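PDB 5J7O: major capsid protein from Faustovirus, which builds the capsid shell of a large double-stranded DNA virus, probably as trimers of double jelly-roll subunits. Local coordinates for residues Q108-S113 against A288-Q292; A114-P120 against V167-N173; S236-A242 against A269-K275; V519-T523 against P561-G565. One frame throughout, in Å; residues are numbered along the deposited sequence.

Contact 1 of 4, residues Q108-S113 against A288-Q292; sequences QLAATS and ATQEQ
Gln108 and Gln292 both carry CG anti to the backbone N (chi1 -158° and 176°) and run on extended, which brings their carboxamides face against face across the two segments. The amide planes are 25° apart and stacked, with CG of Gln108 3.6 Å from CD of Gln292. NE2 of Gln108 comes within 3.1 Å of OE1 of Gln292, but the angle is too poor for a hydrogen bond; Asn294 instead bonds to both, its OD1 to Gln108 NE2 and its ND2 to Gln292 OE1, and NE2 of Gln292 is given to Gln390 on strand 389-401. Beyond the stack, CA of Gln292 makes a CA-H...O contact with Leu109 O. A water then donates to Ala110 O (2.6 Å) and Glu291 O (3.1 Å), spanning the backbones where no direct bond joins them. Direct pairing follows at Thr112 and Gln290: Thr112 N donates to Gln290 O at 3.2 Å, and Gln290 N donates back to Thr112 O at 3.1 Å. At the far end the CB of Ser113 rests 3.2 Å from Ala288 O. Thr112 and Gln290 thus form a single antiparallel bridge of the hydrogen-bonded kind, which continues the pairing of strands 99-109 and 293-298 beyond the ends of these strands in this double jelly-roll protein.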
loop_
_atom_site.group_PDB
_atom_site.type_symbol
_atom_site.label_atom_id
_atom_site.label_comp_id
_atom_site.label_asym_id
_atom_site.label_seq_id
_atom_site.Cartn_x
_atom_site.Cartn_y
_atom_site.Cartn_z
ATOM N N GLN B 108 -5.647 12.449 26.050
ATOM C CA GLN B 108 -4.254 12.832 26.241
ATOM C C GLN B 108 -3.673 12.014 27.383
ATOM O O GLN B 108 -4.137 12.116 28.522
ATOM C CB GLN B 108 -4.135 14.330 26.531
ATOM C CG GLN B 108 -2.769 14.919 26.237
ATOM C CD GLN B 108 -2.749 16.427 26.396
ATOM O OE1 GLN B 108 -3.066 16.954 27.460
ATOM N NE2 GLN B 108 -2.383 17.129 25.330
ATOM N N LEU B 109 -2.660 11.209 27.078
ATOM C CA LEU B 109 -2.025 10.327 28.049
ATOM C C LEU B 109 -0.591 10.785 28.280
ATOM O O LEU B 109 0.158 11.000 27.320
ATOM C CB LEU B 109 -2.062 8.877 27.566
ATOM C CG LEU B 109 -3.461 8.382 27.189
ATOM C CD1 LEU B 109 -3.411 6.984 26.591
ATOM C CD2 LEU B 109 -4.386 8.419 28.396
ATOM N N ALA B 110 -0.216 10.927 29.549
ATOM C CA ALA B 110 1.072 11.511 29.897
ATOM C C ALA B 110 2.223 10.650 29.395
ATOM O O ALA B 110 2.122 9.422 29.309
ATOM C CB ALA B 110 1.178 11.692 31.412
ATOM N N ALA B 111 3.326 11.314 29.047
ATOM C CA ALA B 111 4.558 10.603 28.733
ATOM C C ALA B 111 4.951 9.723 29.910
ATOM O O ALA B 111 4.803 10.110 31.073
ATOM C CB ALA B 111 5.677 11.592 28.406
ATOM N N THR B 112 5.441 8.524 29.609
ATOM C CA THR B 112 5.565 7.509 30.642
ATOM C C THR B 112 6.762 6.614 30.351
ATOM O O THR B 112 7.211 6.490 29.209
ATOM C CB THR B 112 4.275 6.683 30.745
ATOM O OG1 THR B 112 4.317 5.852 31.910
ATOM C CG2 THR B 112 4.095 5.818 29.509
ATOM N N SER B 113 7.279 6.000 31.413
ATOM C CA SER B 113 8.419 5.102 31.314
ATOM C C SER B 113 8.302 4.041 32.399
ATOM O O SER B 113 7.518 4.171 33.343
ATOM C CB SER B 113 9.745 5.860 31.435
ATOM O OG SER B 113 9.916 6.390 32.738
ATOM N N ALA B 288 12.403 3.793 25.659
ATOM C CA ALA B 288 12.712 4.128 27.045
ATOM C C ALA B 288 11.661 5.065 27.623
ATOM O O ALA B 288 11.266 4.928 28.787
ATOM C CB ALA B 288 14.103 4.755 27.139
ATOM N N THR B 289 11.191 6.017 26.821
ATOM C CA THR B 289 10.092 6.895 27.199
ATOM C C THR B 289 9.153 7.027 26.013
ATOM O O THR B 289 9.577 7.441 24.929
ATOM C CB THR B 289 10.597 8.275 27.635
ATOM O OG1 THR B 289 11.362 8.151 28.840
ATOM C CG2 THR B 289 9.425 9.216 27.877
ATOM N N GLN B 290 7.889 6.663 26.212
ATOM C CA GLN B 290 6.860 6.940 25.220
ATOM C C GLN B 290 6.389 8.379 25.377
ATOM O O GLN B 290 6.131 8.838 26.495
ATOM C CB GLN B 290 5.684 5.974 25.372
ATOM C CG GLN B 290 5.917 4.598 24.762
ATOM C CD GLN B 290 5.823 4.601 23.248
ATOM O OE1 GLN B 290 5.348 5.563 22.644
ATOM N NE2 GLN B 290 6.277 3.519 22.627
ATOM N N GLU B 291 6.288 9.092 24.261
ATOM C CA GLU B 291 5.880 10.485 24.301
ATOM C C GLU B 291 4.401 10.596 24.666
ATOM O O GLU B 291 3.657 9.611 24.677
ATOM C CB GLU B 291 6.147 11.159 22.957
ATOM C CG GLU B 291 7.507 10.839 22.366
ATOM C CD GLU B 291 7.819 11.675 21.142
ATOM O OE1 GLU B 291 8.826 11.385 20.463
ATOM O OE2 GLU B 291 7.055 12.624 20.862
ATOM N N GLN B 292 3.982 11.822 24.973
ATOM C CA GLN B 292 2.581 12.086 25.276
ATOM C C GLN B 292 1.704 11.669 24.102
ATOM O O GLN B 292 1.798 12.239 23.012
ATOM C CB GLN B 292 2.382 13.567 25.590
ATOM C CG GLN B 292 0.932 13.958 25.833
ATOM C CD GLN B 292 0.742 15.460 25.936
ATOM O OE1 GLN B 292 0.555 16.143 24.929
ATOM N NE2 GLN B 292 0.788 15.980 27.156
HETATM O O HOH W 1 2.774 7.973 27.198
#

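Contact 2 of 4, residues A114-P120 against V167-N173; sequences ASAGTVP and VAAAATN
The peptide groups of Gly117 and Ala171 meet unevenly: Gly117 N approaches Ala171 O tilted out of the carbonyl plane at 2.9 Å, whereas Ala171 N stands above the carbonyl plane of Gly117, 63° out of it and away from a lone pair, at 3.3 Å. The two carbonyl oxygens, both acceptors, lie close without bonding, Gly117 O 3.2 Å from Ala171 O. Further along, Val119 N reaches Ala169 O at 2.8 Å, and Ala168 N closes on Val119 O at 2.9 Å. Between these pairs CA of Thr118 presses on Ala169 O in a CA-H...O contact of 3.1 Å. Strands 116-118 and 170-172 therefore form an antiparallel pair, strongly twisted, their directions 123° apart; 116-118 is the outermost strand of a small three-stranded sheet that continues through 170-177 to 333-336. Val119 supplies the apolar contact: with CG1 anti to the backbone N (chi1 179°), CG2 falls beside that N and meets the methyl of Ala171 at 3.7 Å. Tyr157 of strand 149-158 packs on Val119 and on Pro120, whose carbonyl oxygen is met by both methyls of Val167. At the other end CG2 of Thr172 touches the carbonyl oxygens of Ala114 and Ser115, and the methyl of Ala114 touches Asn173 O. The carboxamide of Asn173 turns to the backbones of Ala378 and Ser381.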
loop_
_atom_site.group_PDB
_atom_site.type_symbol
_atom_site.label_atom_id
_atom_site.label_comp_id
_atom_site.label_asym_id
_atom_site.label_seq_id
_atom_site.Cartn_x
_atom_site.Cartn_y
_atom_site.Cartn_z
ATOM N N ALA B 114 9.099 2.987 32.257
ATOM C CA ALA B 114 9.086 1.899 33.220
ATOM C C ALA B 114 9.942 2.242 34.435
ATOM O O ALA B 114 10.788 3.141 34.402
ATOM C CB ALA B 114 9.581 0.605 32.576
ATOM N N SER B 115 9.710 1.511 35.521
ATOM C CA SER B 115 10.479 1.718 36.738
ATOM C C SER B 115 11.819 0.992 36.651
ATOM O O SER B 115 12.025 0.107 35.818
ATOM C CB SER B 115 9.698 1.241 37.964
ATOM O OG SER B 115 9.541 -0.168 37.960
ATOM N N ALA B 116 12.737 1.383 37.530
ATOM C CA ALA B 116 14.073 0.805 37.518
ATOM C C ALA B 116 14.049 -0.626 38.041
ATOM O O ALA B 116 13.374 -0.934 39.028
ATOM C CB ALA B 116 15.029 1.655 38.355
ATOM N N GLY B 117 14.796 -1.500 37.374
ATOM C CA GLY B 117 14.891 -2.895 37.736
ATOM C C GLY B 117 16.337 -3.357 37.762
ATOM O O GLY B 117 17.263 -2.572 37.981
ATOM N N THR B 118 16.520 -4.656 37.533
ATOM C CA THR B 118 17.842 -5.261 37.567
ATOM C C THR B 118 18.010 -6.214 36.394
ATOM O O THR B 118 17.039 -6.636 35.760
ATOM C CB THR B 118 18.096 -6.019 38.879
ATOM O OG1 THR B 118 16.962 -6.839 39.189
ATOM C CG2 THR B 118 18.349 -5.048 40.020
ATOM N N VAL B 119 19.263 -6.547 36.112
ATOM C CA VAL B 119 19.562 -7.586 35.124
ATOM C C VAL B 119 19.269 -8.953 35.743
ATOM O O VAL B 119 19.796 -9.259 36.826
ATOM C CB VAL B 119 21.019 -7.489 34.669
ATOM C CG1 VAL B 119 21.339 -8.577 33.657
ATOM C CG2 VAL B 119 21.304 -6.113 34.079
ATOM N N PRO B 120 18.445 -9.790 35.114
ATOM C CA PRO B 120 18.078 -11.069 35.741
ATOM C C PRO B 120 19.237 -12.051 35.828
ATOM O O PRO B 120 20.336 -11.782 35.332
ATOM C CB PRO B 120 16.967 -11.596 34.825
ATOM C CG PRO B 120 17.261 -10.979 33.498
ATOM C CD PRO B 120 17.810 -9.611 33.797
ATOM N N VAL B 167 25.008 -9.267 36.148
ATOM C CA VAL B 167 23.792 -9.749 36.788
ATOM C C VAL B 167 23.495 -8.904 38.017
ATOM O O VAL B 167 24.402 -8.525 38.771
ATOM C CB VAL B 167 23.934 -11.239 37.146
ATOM C CG1 VAL B 167 22.880 -11.662 38.161
ATOM C CG2 VAL B 167 23.831 -12.089 35.893
ATOM N N ALA B 168 22.214 -8.582 38.208
ATOM C CA ALA B 168 21.678 -7.778 39.303
ATOM C C ALA B 168 22.114 -6.320 39.236
ATOM O O ALA B 168 21.799 -5.555 40.157
ATOM C CB ALA B 168 22.039 -8.343 40.685
ATOM N N ALA B 169 22.830 -5.907 38.195
ATOM C CA ALA B 169 23.077 -4.492 37.979
ATOM C C ALA B 169 21.812 -3.825 37.443
ATOM O O ALA B 169 20.819 -4.484 37.130
ATOM C CB ALA B 169 24.249 -4.287 37.020
ATOM N N ALA B 170 21.857 -2.501 37.332
ATOM C CA ALA B 170 20.681 -1.747 36.922
ATOM C C ALA B 170 20.268 -2.098 35.496
ATOM O O ALA B 170 21.101 -2.396 34.635
ATOM C CB ALA B 170 20.942 -0.246 37.034
ATOM N N ALA B 171 18.958 -2.061 35.255
ATOM C CA ALA B 171 18.378 -2.318 33.945
ATOM C C ALA B 171 16.928 -1.861 33.966
ATOM O O ALA B 171 16.223 -2.079 34.953
ATOM C CB ALA B 171 18.461 -3.804 33.570
ATOM N N THR B 172 16.492 -1.232 32.878
ATOM C CA THR B 172 15.140 -0.705 32.776
ATOM C C THR B 172 14.481 -1.223 31.507
ATOM O O THR B 172 15.100 -1.244 30.439
ATOM C CB THR B 172 15.136 0.833 32.775
ATOM O OG1 THR B 172 15.797 1.314 33.951
ATOM C CG2 THR B 172 13.711 1.368 32.750
ATOM N N ASN B 173 13.227 -1.644 31.632
ATOM C CA ASN B 173 12.455 -2.075 30.481
ATOM C C ASN B 173 11.956 -0.870 29.688
ATOM O O ASN B 173 11.883 0.254 30.190
ATOM C CB ASN B 173 11.267 -2.930 30.919
ATOM C CG ASN B 173 11.685 -4.293 31.437
ATOM O OD1 ASN B 173 12.646 -4.888 30.950
ATOM N ND2 ASN B 173 10.957 -4.801 32.426
#

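Contact 3 of 4, residues S236-A242 against A269-K275; sequences SNLVNIA and AAITARK
Ser236 meets Lys275 twice: its N donates to Lys275 O at 3.0 Å, and its OG accepts from Lys275 N at 3.2 Å. That hydroxyl sits between its own N and carbonyl carbon (chi1 73°), from where it also donates to Asn237 O, in plane and on a lone pair. Leu238 slants over the neighbouring strand, CD2 lying 3.5 Å from CG of Arg274 and also touching the methyl of Thr272. The Arg274 guanidinium leads away to a salt bridge with Glu229 of the second subunit, whose strand extends this sheet across the interface. CG1 of Val239 crosses the Lys275 chain at about a right angle, 3.7 Å from CD. Val239 and Asn240 both face Ala273, a classic beta bulge in this two-stranded antiparallel sheet: Val239 N holds Ala273 O at 2.9 Å, Asn240 N adds a weak bond to the same oxygen, and Asn240 O receives Ala273 N at 2.9 Å. Asn240 packs its CB on Ile271 O and sends ND2 to Pro478 O of the third subunit. Past Ile241, whose O touches the methyl of Ala269, Ala242 N donates to OG1 of Thr272 at 2.8 Å and 163°, a side-chain oxygen taking the place of a backbone acceptor.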
loop_
_atom_site.group_PDB
_atom_site.type_symbol
_atom_site.label_atom_id
_atom_site.label_comp_id
_atom_site.label_asym_id
_atom_site.label_seq_id
_atom_site.Cartn_x
_atom_site.Cartn_y
_atom_site.Cartn_z
ATOM N N SER B 236 17.797 3.554 0.812
ATOM C CA SER B 236 19.153 3.149 1.139
ATOM C C SER B 236 20.150 3.775 0.170
ATOM O O SER B 236 19.797 4.554 -0.719
ATOM C CB SER B 236 19.281 1.627 1.107
ATOM O OG SER B 236 19.259 1.148 -0.228
ATOM N N ASN B 237 21.419 3.420 0.354
ATOM C CA ASN B 237 22.417 3.681 -0.668
ATOM C C ASN B 237 22.086 2.880 -1.923
ATOM O O ASN B 237 21.291 1.934 -1.898
ATOM C CB ASN B 237 23.814 3.309 -0.170
ATOM C CG ASN B 237 24.207 4.057 1.087
ATOM O OD1 ASN B 237 23.779 5.189 1.312
ATOM N ND2 ASN B 237 25.034 3.426 1.915
ATOM N N LEU B 238 22.702 3.270 -3.034
ATOM C CA LEU B 238 22.561 2.499 -4.261
ATOM C C LEU B 238 23.069 1.080 -4.039
ATOM O O LEU B 238 24.197 0.877 -3.580
ATOM C CB LEU B 238 23.331 3.170 -5.400
ATOM C CG LEU B 238 22.871 4.570 -5.812
ATOM C CD1 LEU B 238 23.805 5.155 -6.857
ATOM C CD2 LEU B 238 21.449 4.524 -6.337
ATOM N N VAL B 239 22.223 0.098 -4.337
ATOM C CA VAL B 239 22.594 -1.305 -4.222
ATOM C C VAL B 239 23.029 -1.877 -5.565
ATOM O O VAL B 239 23.937 -2.705 -5.625
ATOM C CB VAL B 239 21.436 -2.124 -3.610
ATOM C CG1 VAL B 239 21.073 -1.578 -2.237
ATOM C CG2 VAL B 239 20.216 -2.120 -4.523
ATOM N N ASN B 240 22.396 -1.432 -6.646
ATOM C CA ASN B 240 22.819 -1.740 -8.001
ATOM C C ASN B 240 23.301 -0.459 -8.665
ATOM O O ASN B 240 22.672 0.594 -8.531
ATOM C CB ASN B 240 21.679 -2.358 -8.817
ATOM C CG ASN B 240 21.313 -3.756 -8.349
ATOM O OD1 ASN B 240 21.623 -4.150 -7.223
ATOM N ND2 ASN B 240 20.649 -4.512 -9.215
ATOM N N ILE B 241 24.429 -0.547 -9.360
ATOM C CA ILE B 241 24.959 0.558 -10.149
ATOM C C ILE B 241 25.318 0.002 -11.517
ATOM O O ILE B 241 26.108 -0.945 -11.615
ATOM C CB ILE B 241 26.179 1.220 -9.488
ATOM C CG1 ILE B 241 25.796 1.837 -8.141
ATOM C CG2 ILE B 241 26.772 2.274 -10.407
ATOM C CD1 ILE B 241 26.936 2.562 -7.458
ATOM N N ALA B 242 24.733 0.581 -12.564
ATOM C CA ALA B 242 24.888 0.055 -13.914
ATOM C C ALA B 242 26.357 -0.091 -14.284
ATOM O O ALA B 242 27.150 0.839 -14.110
ATOM C CB ALA B 242 24.177 0.970 -14.915
ATOM N N ALA B 269 25.646 -5.136 -12.986
ATOM C CA ALA B 269 24.235 -4.792 -12.932
ATOM C C ALA B 269 23.806 -4.090 -14.215
ATOM O O ALA B 269 24.594 -3.398 -14.865
ATOM C CB ALA B 269 23.945 -3.899 -11.726
ATOM N N ALA B 270 22.541 -4.287 -14.581
ATOM C CA ALA B 270 21.971 -3.637 -15.753
ATOM C C ALA B 270 21.218 -2.357 -15.421
ATOM O O ALA B 270 21.046 -1.512 -16.306
ATOM C CB ALA B 270 21.033 -4.597 -16.495
ATOM N N ILE B 271 20.767 -2.196 -14.177
ATOM C CA ILE B 271 20.077 -0.995 -13.734
ATOM C C ILE B 271 20.788 -0.451 -12.499
ATOM O O ILE B 271 21.621 -1.118 -11.885
ATOM C CB ILE B 271 18.586 -1.247 -13.427
ATOM C CG1 ILE B 271 18.441 -2.150 -12.200
ATOM C CG2 ILE B 271 17.882 -1.851 -14.633
ATOM C CD1 ILE B 271 17.012 -2.327 -11.736
ATOM N N THR B 272 20.443 0.784 -12.145
ATOM C CA THR B 272 20.933 1.443 -10.941
ATOM C C THR B 272 19.750 1.679 -10.013
ATOM O O THR B 272 18.812 2.394 -10.380
ATOM C CB THR B 272 21.624 2.764 -11.280
ATOM O OG1 THR B 272 22.764 2.512 -12.112
ATOM C CG2 THR B 272 22.070 3.476 -10.010
ATOM N N ALA B 273 19.793 1.093 -8.816
ATOM C CA ALA B 273 18.617 1.057 -7.960
ATOM C C ALA B 273 18.978 1.294 -6.500
ATOM O O ALA B 273 20.092 1.000 -6.056
ATOM C CB ALA B 273 17.881 -0.283 -8.088
ATOM N N ARG B 274 18.009 1.832 -5.763
ATOM C CA ARG B 274 18.016 1.892 -4.310
ATOM C C ARG B 274 16.959 0.943 -3.764
ATOM O O ARG B 274 15.985 0.609 -4.444
ATOM C CB ARG B 274 17.721 3.306 -3.797
ATOM C CG ARG B 274 18.382 4.439 -4.552
ATOM C CD ARG B 274 17.968 5.785 -3.966
ATOM N NE ARG B 274 16.728 6.295 -4.548
ATOM C CZ ARG B 274 15.980 7.248 -3.997
ATOM N NH1 ARG B 274 16.334 7.785 -2.837
ATOM N NH2 ARG B 274 14.871 7.657 -4.599
ATOM N N LYS B 275 17.150 0.520 -2.520
ATOM C CA LYS B 275 16.125 -0.228 -1.812
ATOM C C LYS B 275 15.287 0.715 -0.960
ATOM O O LYS B 275 15.779 1.726 -0.448
ATOM C CB LYS B 275 16.743 -1.314 -0.927
ATOM C CG LYS B 275 17.446 -2.421 -1.693
ATOM C CD LYS B 275 18.182 -3.377 -0.761
ATOM C CE LYS B 275 17.226 -4.284 -0.006
ATOM N NZ LYS B 275 17.962 -5.317 0.778
#

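Contact 4 of 4, residues V519-T523 against P561-G565; sequences VETET and PQDKG
A polar contact between a strand and a loop, near the surface, joins Glu520 of strand 503-521 to Lys564 in the loop ahead of strand 567-570. Its one direct hydrogen bond runs from Lys564 N to Glu520 OE2, 3.1 Å long and nearly straight at 172°, reaching the oxygen on its syn side and 29° out of the carboxylate plane. The same oxygen lies 3.6 Å from Asp563 OD1, a close approach of like charges that is probably eased by a water donating to both Glu520 OE2 (2.7 Å) and Asp563 OD1 (2.8 Å). Asp563 OD1 also accepts Gly565 N at 3.0 Å from above its carboxylate plane; this Asx turn probably helps to fix the loop so that Lys564 N faces Glu520. The extended Lys564 chain passes Glu522 at about a right angle, its CD 3.9 Å from Glu522 OE2, while NZ stays beyond salt-bridge range. Glu522 is paired instead with Arg546, whose NH1 also donates to Lys564 O. A second water links Thr523 OG1 to Gly565 O. Arg546 belongs to helix 542-552, Asp563 is held by Lys211 of helix 203-212, and strand 473-490 pairs alongside 503-521, while Arg224 of the third subunit binds the loop at Pro561 and Gln562.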
loop_
_atom_site.group_PDB
_atom_site.type_symbol
_atom_site.label_atom_id
_atom_site.label_comp_id
_atom_site.label_asym_id
_atom_site.label_seq_id
_atom_site.Cartn_x
_atom_site.Cartn_y
_atom_site.Cartn_z
ATOM N N VAL B 519 1.608 -15.336 12.103
ATOM C CA VAL B 519 0.954 -16.347 11.278
ATOM C C VAL B 519 -0.439 -16.596 11.838
ATOM O O VAL B 519 -0.591 -16.968 13.008
ATOM C CB VAL B 519 1.771 -17.647 11.231
ATOM C CG1 VAL B 519 1.065 -18.684 10.372
ATOM C CG2 VAL B 519 3.170 -17.372 10.700
ATOM N N GLU B 520 -1.455 -16.403 11.001
ATOM C CA GLU B 520 -2.844 -16.514 11.424
ATOM C C GLU B 520 -3.377 -17.913 11.139
ATOM O O GLU B 520 -3.253 -18.417 10.018
ATOM C CB GLU B 520 -3.703 -15.472 10.709
ATOM C CG GLU B 520 -3.327 -14.035 11.020
ATOM C CD GLU B 520 -4.012 -13.043 10.100
ATOM O OE1 GLU B 520 -3.372 -12.596 9.124
ATOM O OE2 GLU B 520 -5.193 -12.720 10.346
ATOM N N THR B 521 -3.971 -18.533 12.156
ATOM C CA THR B 521 -4.656 -19.816 12.024
ATOM C C THR B 521 -6.148 -19.559 12.191
ATOM O O THR B 521 -6.600 -19.190 13.281
ATOM C CB THR B 521 -4.152 -20.825 13.055
ATOM O OG1 THR B 521 -2.739 -21.006 12.901
ATOM C CG2 THR B 521 -4.852 -22.165 12.875
ATOM N N GLU B 522 -6.907 -19.746 11.112
ATOM C CA GLU B 522 -8.334 -19.451 11.137
ATOM C C GLU B 522 -9.046 -20.303 12.180
ATOM O O GLU B 522 -8.758 -21.492 12.341
ATOM C CB GLU B 522 -8.951 -19.685 9.756
ATOM C CG GLU B 522 -8.474 -18.715 8.684
ATOM C CD GLU B 522 -9.058 -19.017 7.314
ATOM O OE1 GLU B 522 -10.196 -19.529 7.246
ATOM O OE2 GLU B 522 -8.374 -18.746 6.305
ATOM N N THR B 523 -9.980 -19.679 12.897
ATOM C CA THR B 523 -10.774 -20.367 13.907
ATOM C C THR B 523 -12.150 -20.784 13.404
ATOM O O THR B 523 -12.805 -21.602 14.058
ATOM C CB THR B 523 -10.940 -19.483 15.152
ATOM O OG1 THR B 523 -11.491 -18.215 14.775
ATOM C CG2 THR B 523 -9.597 -19.268 15.838
ATOM N N PRO B 561 -11.422 -7.183 4.421
ATOM C CA PRO B 561 -10.659 -7.226 5.672
ATOM C C PRO B 561 -9.344 -7.975 5.525
ATOM O O PRO B 561 -9.271 -9.040 4.906
ATOM C CB PRO B 561 -11.606 -7.959 6.629
ATOM C CG PRO B 561 -12.381 -8.869 5.734
ATOM C CD PRO B 561 -12.539 -8.144 4.419
ATOM N N GLN B 562 -8.293 -7.400 6.113
ATOM C CA GLN B 562 -7.009 -8.089 6.170
ATOM C C GLN B 562 -7.047 -9.227 7.183
ATOM O O GLN B 562 -6.460 -10.292 6.952
ATOM C CB GLN B 562 -5.898 -7.097 6.518
ATOM C CG GLN B 562 -4.510 -7.531 6.081
ATOM C CD GLN B 562 -4.296 -7.374 4.588
ATOM O OE1 GLN B 562 -5.075 -6.709 3.904
ATOM N NE2 GLN B 562 -3.238 -7.989 4.074
ATOM N N ASP B 563 -7.734 -9.018 8.306
ATOM C CA ASP B 563 -7.870 -10.043 9.332
ATOM C C ASP B 563 -8.541 -11.281 8.752
ATOM O O ASP B 563 -9.658 -11.207 8.230
ATOM C CB ASP B 563 -8.680 -9.492 10.508
ATOM C CG ASP B 563 -8.605 -10.371 11.748
ATOM O OD1 ASP B 563 -8.367 -11.591 11.618
ATOM O OD2 ASP B 563 -8.792 -9.839 12.862
ATOM N N LYS B 564 -7.858 -12.423 8.849
ATOM C CA LYS B 564 -8.363 -13.661 8.265
ATOM C C LYS B 564 -9.575 -14.221 8.996
ATOM O O LYS B 564 -10.235 -15.119 8.463
ATOM C CB LYS B 564 -7.258 -14.717 8.225
ATOM C CG LYS B 564 -6.476 -14.749 6.922
ATOM C CD LYS B 564 -5.618 -16.000 6.833
ATOM C CE LYS B 564 -5.083 -16.207 5.427
ATOM N NZ LYS B 564 -4.363 -17.505 5.300
ATOM N N GLY B 565 -9.884 -13.727 10.191
ATOM C CA GLY B 565 -11.028 -14.187 10.949
ATOM C C GLY B 565 -12.214 -13.252 10.951
ATOM O O GLY B 565 -13.148 -13.465 11.734
HETATM O O HOH W 2 -5.993 -12.346 12.861
HETATM O O HOH W 3 -12.893 -15.621 13.458
#

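Contacts 1 and 2 follow one another along the chain: strands 99-109 and 116-118 are consecutive, and each finds an antiparallel partner, but contact 1 is partly buried and adds stacked amides and a bridging water to its one beta bridge, whereas contact 2 lies at the surface with small residues and no other subunit of the assembly touching it. Contact 3, partly buried and about 40 Å from contact 1 between centres, is also a strand pairing, yet its charged and amide ends are used by two neighbouring subunits. Contact 4 lies nearest the centre of the chain, though still at the surface, and exchanges strand pairing for carboxylates and waters; it shares the third subunit with contact 3.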